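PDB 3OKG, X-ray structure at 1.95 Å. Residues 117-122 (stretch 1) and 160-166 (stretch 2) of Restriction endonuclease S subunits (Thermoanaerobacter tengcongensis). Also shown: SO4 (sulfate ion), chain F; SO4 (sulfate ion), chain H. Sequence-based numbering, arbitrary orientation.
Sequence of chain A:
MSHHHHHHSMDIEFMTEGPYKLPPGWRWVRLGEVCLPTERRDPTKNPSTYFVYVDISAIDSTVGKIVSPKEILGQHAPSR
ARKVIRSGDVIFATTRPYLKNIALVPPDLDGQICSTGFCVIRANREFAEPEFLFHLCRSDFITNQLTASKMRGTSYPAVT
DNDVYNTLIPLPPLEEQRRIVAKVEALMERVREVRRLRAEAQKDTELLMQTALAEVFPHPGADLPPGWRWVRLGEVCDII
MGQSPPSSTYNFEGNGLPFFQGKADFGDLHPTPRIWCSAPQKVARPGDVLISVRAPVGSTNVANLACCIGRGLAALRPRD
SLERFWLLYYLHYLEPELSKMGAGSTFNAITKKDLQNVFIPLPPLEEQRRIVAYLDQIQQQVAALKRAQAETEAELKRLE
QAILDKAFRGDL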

ATOM      1  N   GLY A 117     -18.289   2.377 -25.641  1.00 20.53           N
ATOM      2  CA  GLY A 117     -17.481   1.413 -24.906  1.00 21.32           C
ATOM      3  C   GLY A 117     -18.092   0.922 -23.594  1.00 20.67           C
ATOM      4  O   GLY A 117     -17.546   0.007 -22.960  1.00 23.42           O
ATOM      5  N   PHE A 118     -19.198   1.538 -23.161  1.00 20.07           N
ATOM      6  CA  PHE A 118     -19.938   1.036 -21.996  1.00 19.22           C
ATOM      7  C   PHE A 118     -21.159   0.259 -22.390  1.00 15.45           C
ATOM      8  O   PHE A 118     -21.956   0.684 -23.240  1.00 22.00           O
ATOM      9  N   CYS A 119     -21.369  -0.856 -21.709  1.00 15.53           N
ATOM     10  CA  CYS A 119     -22.672  -1.501 -21.739  1.00 16.47           C
ATOM     11  C   CYS A 119     -23.614  -0.752 -20.786  1.00 19.26           C
ATOM     12  O   CYS A 119     -23.280  -0.559 -19.611  1.00 18.08           O
ATOM     13  N   VAL A 120     -24.790  -0.360 -21.271  1.00 16.61           N
ATOM     14  CA  VAL A 120     -25.718   0.449 -20.442  1.00 16.43           C
ATOM     15  C   VAL A 120     -26.784  -0.479 -19.844  1.00 16.73           C
ATOM     16  O   VAL A 120     -27.531  -1.109 -20.558  1.00 22.26           O
ATOM     17  N   ILE A 121     -26.794  -0.576 -18.524  1.00 15.94           N
ATOM     18  CA  ILE A 121     -27.607  -1.526 -17.799  1.00 17.10           C
ATOM     19  C   ILE A 121     -28.669  -0.731 -17.045  1.00 18.43           C
ATOM     20  O   ILE A 121     -28.381  -0.152 -15.994  1.00 17.21           O
ATOM     21  N   ARG A 122     -29.882  -0.709 -17.602  1.00 16.28           N
ATOM     22  CA  ARG A 122     -30.992   0.090 -17.105  1.00 22.12           C
ATOM     23  C   ARG A 122     -31.998  -0.774 -16.380  1.00 17.97           C
ATOM     24  O   ARG A 122     -32.684  -1.589 -17.014  1.00 14.30           O
ATOM     25  N   THR A 160     -18.697  -8.129 -25.538  1.00 20.31           N
ATOM     26  CA  THR A 160     -19.788  -7.360 -26.140  1.00 23.55           C
ATOM     27  C   THR A 160     -20.829  -6.984 -25.077  1.00 20.38           C
ATOM     28  O   THR A 160     -20.828  -7.559 -23.984  1.00 19.11           O
ATOM     29  N   ASP A 161     -21.716  -6.044 -25.401  1.00 18.13           N
ATOM     30  CA  ASP A 161     -22.793  -5.685 -24.469  1.00 24.20           C
ATOM     31  C   ASP A 161     -23.656  -6.931 -24.202  1.00 21.39           C
ATOM     32  O   ASP A 161     -24.060  -7.201 -23.070  1.00 20.76           O
ATOM     33  N   ASN A 162     -23.976  -7.689 -25.255  1.00 21.48           N
ATOM     34  CA  ASN A 162     -24.768  -8.924 -25.037  1.00 20.42           C
ATOM     35  C   ASN A 162     -24.095  -9.918 -24.079  1.00 19.81           C
ATOM     36  O   ASN A 162     -24.774 -10.579 -23.299  1.00 19.25           O
ATOM     37  N   ASP A 163     -22.771 -10.015 -24.139  1.00 17.18           N
ATOM     38  CA  ASP A 163     -22.046 -10.888 -23.213  1.00 23.08           C
ATOM     39  C   ASP A 163     -22.368 -10.456 -21.770  1.00 22.30           C
ATOM     40  O   ASP A 163     -22.621 -11.272 -20.884  1.00 16.94           O
ATOM     41  N   VAL A 164     -22.335  -9.154 -21.529  1.00 18.66           N
ATOM     42  CA  VAL A 164     -22.637  -8.664 -20.181  1.00 18.98           C
ATOM     43  C   VAL A 164     -24.101  -8.957 -19.802  1.00 15.59           C
ATOM     44  O   VAL A 164     -24.388  -9.465 -18.711  1.00 18.45           O
ATOM     45  N   TYR A 165     -25.029  -8.656 -20.701  1.00 17.02           N
ATOM     46  CA  TYR A 165     -26.441  -8.893 -20.410  1.00 20.96           C
ATOM     47  C   TYR A 165     -26.705 -10.386 -20.165  1.00 25.08           C
ATOM     48  O   TYR A 165     -27.649 -10.741 -19.475  1.00 19.56           O
ATOM     49  N   ASN A 166     -25.860 -11.253 -20.716  1.00 19.88           N
ATOM     50  CA  ASN A 166     -26.078 -12.695 -20.581  1.00 20.42           C
ATOM     51  C   ASN A 166     -25.578 -13.294 -19.278  1.00 19.70           C
ATOM     52  O   ASN A 166     -25.856 -14.462 -18.968  1.00 21.46           O
TER

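A short strand that includes Cys119 and Val120 packs against a helical segment that includes Asp161 to Val164 of the same chain. The axes approach to 8.6 Å, and their N-to-C directions differ by 42°. The contact is small, burying 266 Å² over both sides, and centres on Cys119.

Gly117 has no side chain and takes no part. Phe118 (chi1 m) points its CA-to-CB bond away from the helix, and its ring stays out of the contact. Phe118 O lies 3.9 Å from Asp161 OD1.

Cys119 points toward the helix and is the residue most covered by it. The backbones come close here: Cys119 CA and Asp161 CA are 5.0 Å apart. With chi1 t, Cys119 meets three helix residues. Cys119 CB lies 3.3 Å from Asp161 OD1. Cys119 SG lies 3.9 Å from Val164 CB and 3.5 Å from Tyr165 CE1. The sulfur sits over one face of the Tyr165 ring, 3.8 Å from Cys119 SG to the ring centroid and 27° off the ring normal. This is a sulfur-aromatic contact. Asp161 and Tyr165 are both m at chi1; their CA-to-CB bonds point sideways, but their ends come nearer the strand. Val164 is t and points toward it.

Val120 (chi1 t) points sideways, and its side chain comes no closer than 4.7 Å, from Val120 CB to Tyr165 OH. Its backbone supplies the polar link instead. Tyr165 OH donates a hydrogen bond to Val120 O at 2.6 Å, with the acceptor near the plane of the ring. A water adds a second link. It accepts from Val120 N at 2.8 Å and donates to Tyr165 OH at 3.2 Å, and weakly to Asp161 OD2 at 3.4 Å. Both backbone polar groups of Val120 are thus satisfied at this contact.

Ile121 (chi1 m, chi2 t) also points sideways. Ile121 CD1 meets Val164 CG1 at 4.0 Å, and Ile121 CG1 meets Tyr165 CE1 at 4.1 Å. These contacts extend the apolar patch begun by Cys119.

Arg122 (chi1 t) leads its end away from the helix. Arg122 NH1 donates a weak hydrogen bond to O3 of the chain H sulfate at 3.1 Å.

At the start of the helix, Thr160 (chi1 p) is the N-cap: Thr160 OG1 accepts from Asp163 N at 3.0 Å. In return, Thr160 N donates to Asp163 OD2 at 3.1 Å. Thr160 OG1 and Asn162 ND2 donate hydrogen bonds to the chain F sulfate, to O4 at 3.1 Å and O2 at 3.0 Å respectively.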

ATOM      1  CB  PHE A 118     -20.453   2.175 -21.099  1.00 16.69           C
ATOM      2  CG  PHE A 118     -19.374   2.979 -20.412  1.00 20.20           C
ATOM      3  CD1 PHE A 118     -18.755   2.495 -19.262  1.00 17.43           C
ATOM      4  CD2 PHE A 118     -19.039   4.255 -20.864  1.00 17.46           C
ATOM      5  CE1 PHE A 118     -17.767   3.245 -18.590  1.00 19.54           C
ATOM      6  CE2 PHE A 118     -18.059   5.027 -20.191  1.00 17.92           C
ATOM      7  CZ  PHE A 118     -17.428   4.526 -19.045  1.00 21.01           C
ATOM      8  CB  CYS A 119     -22.526  -2.958 -21.274  1.00 17.14           C
ATOM      9  SG  CYS A 119     -24.091  -3.818 -21.125  1.00 21.27           S
ATOM     10  CB  VAL A 120     -26.376   1.617 -21.236  1.00 16.06           C
ATOM     11  CG1 VAL A 120     -27.347   2.383 -20.335  1.00 18.20           C
ATOM     12  CG2 VAL A 120     -25.302   2.627 -21.737  1.00 18.38           C
ATOM     13  CB  ILE A 121     -26.699  -2.304 -16.799  1.00 15.67           C
ATOM     14  CG1 ILE A 121     -25.754  -3.245 -17.570  1.00 21.59           C
ATOM     15  CG2 ILE A 121     -27.527  -3.032 -15.757  1.00 18.27           C
ATOM     16  CD1 ILE A 121     -24.452  -3.593 -16.773  1.00 22.18           C
ATOM     17  CB  ARG A 122     -31.671   0.801 -18.283  1.00 22.55           C
ATOM     18  CG  ARG A 122     -32.831   1.742 -17.889  1.00 25.18           C
ATOM     19  CD  ARG A 122     -33.146   2.717 -19.037  1.00 25.45           C
ATOM     20  NE  ARG A 122     -31.944   3.497 -19.368  1.00 24.54           N
ATOM     21  CZ  ARG A 122     -31.747   4.121 -20.526  1.00 25.64           C
ATOM     22  NH1 ARG A 122     -32.686   4.088 -21.474  1.00 23.56           N
ATOM     23  NH2 ARG A 122     -30.617   4.782 -20.732  1.00 21.98           N
ATOM     24  CB  THR A 160     -20.549  -8.185 -27.211  1.00 22.61           C
ATOM     25  OG1 THR A 160     -21.233  -9.276 -26.584  1.00 21.04           O
ATOM     26  CG2 THR A 160     -19.617  -8.711 -28.293  1.00 27.19           C
ATOM     27  CB  ASP A 161     -23.687  -4.593 -25.054  1.00 21.87           C
ATOM     28  CG  ASP A 161     -22.982  -3.239 -25.184  1.00 29.64           C
ATOM     29  OD1 ASP A 161     -21.940  -3.015 -24.537  1.00 22.83           O
ATOM     30  OD2 ASP A 161     -23.479  -2.393 -25.951  1.00 36.74           O
ATOM     31  CB  ASN A 162     -25.108  -9.617 -26.371  1.00 22.49           C
ATOM     32  CG  ASN A 162     -26.160  -8.864 -27.141  1.00 40.03           C
ATOM     33  OD1 ASN A 162     -26.951  -8.120 -26.552  1.00 32.04           O
ATOM     34  ND2 ASN A 162     -26.165  -9.021 -28.458  1.00 33.03           N
ATOM     35  CB  ASP A 163     -20.527 -10.759 -23.413  1.00 21.63           C
ATOM     36  CG  ASP A 163     -20.026 -11.424 -24.701  1.00 22.14           C
ATOM     37  OD1 ASP A 163     -20.795 -12.161 -25.340  1.00 20.32           O
ATOM     38  OD2 ASP A 163     -18.852 -11.192 -25.056  1.00 24.84           O
ATOM     39  CB  VAL A 164     -22.309  -7.159 -20.066  1.00 18.85           C
ATOM     40  CG1 VAL A 164     -22.662  -6.608 -18.652  1.00 18.88           C
ATOM     41  CG2 VAL A 164     -20.807  -6.900 -20.412  1.00 17.30           C
ATOM     42  CB  TYR A 165     -27.353  -8.409 -21.541  1.00 23.10           C
ATOM     43  CG  TYR A 165     -27.331  -6.914 -21.800  1.00 21.55           C
ATOM     44  CD1 TYR A 165     -27.464  -5.992 -20.746  1.00 22.36           C
ATOM     45  CD2 TYR A 165     -27.230  -6.428 -23.087  1.00 20.62           C
ATOM     46  CE1 TYR A 165     -27.458  -4.603 -20.993  1.00 23.53           C
ATOM     47  CE2 TYR A 165     -27.243  -5.063 -23.346  1.00 22.72           C
ATOM     48  CZ  TYR A 165     -27.363  -4.153 -22.296  1.00 20.18           C
ATOM     49  OH  TYR A 165     -27.339  -2.792 -22.576  1.00 22.06           O
ATOM     50  CB  ASN A 166     -25.452 -13.443 -21.777  1.00 18.48           C
ATOM     51  CG  ASN A 166     -26.287 -13.306 -23.030  1.00 25.68           C
ATOM     52  OD1 ASN A 166     -27.483 -13.011 -22.955  1.00 23.72           O
ATOM     53  ND2 ASN A 166     -25.665 -13.522 -24.198  1.00 23.66           N
TER
HETATM   54  S   SO4 F 402     -23.274 -10.186 -30.053  1.00 90.83           S
HETATM   55  O1  SO4 F 402     -23.329  -8.723 -30.036  1.00 43.84           O
HETATM   56  O2  SO4 F 402     -24.594 -10.722 -30.404  1.00 69.01           O
HETATM   57  O3  SO4 F 402     -22.237 -10.591 -31.020  1.00 46.54           O
HETATM   58  O4  SO4 F 402     -22.906 -10.679 -28.728  1.00 44.25           O
HETATM   59  S   SO4 H 404     -34.506   6.549 -23.704  1.00 93.04           S
HETATM   60  O1  SO4 H 404     -35.532   7.083 -24.598  1.00 83.24           O
HETATM   61  O2  SO4 H 404     -34.886   6.840 -22.322  1.00 57.32           O
HETATM   62  O3  SO4 H 404     -34.398   5.097 -23.893  1.00 61.09           O
HETATM   63  O4  SO4 H 404     -33.215   7.179 -23.993  1.00 46.02           O
HETATM   64  O   HOH W   1     -25.509  -0.584 -23.946  1.00 21.19           O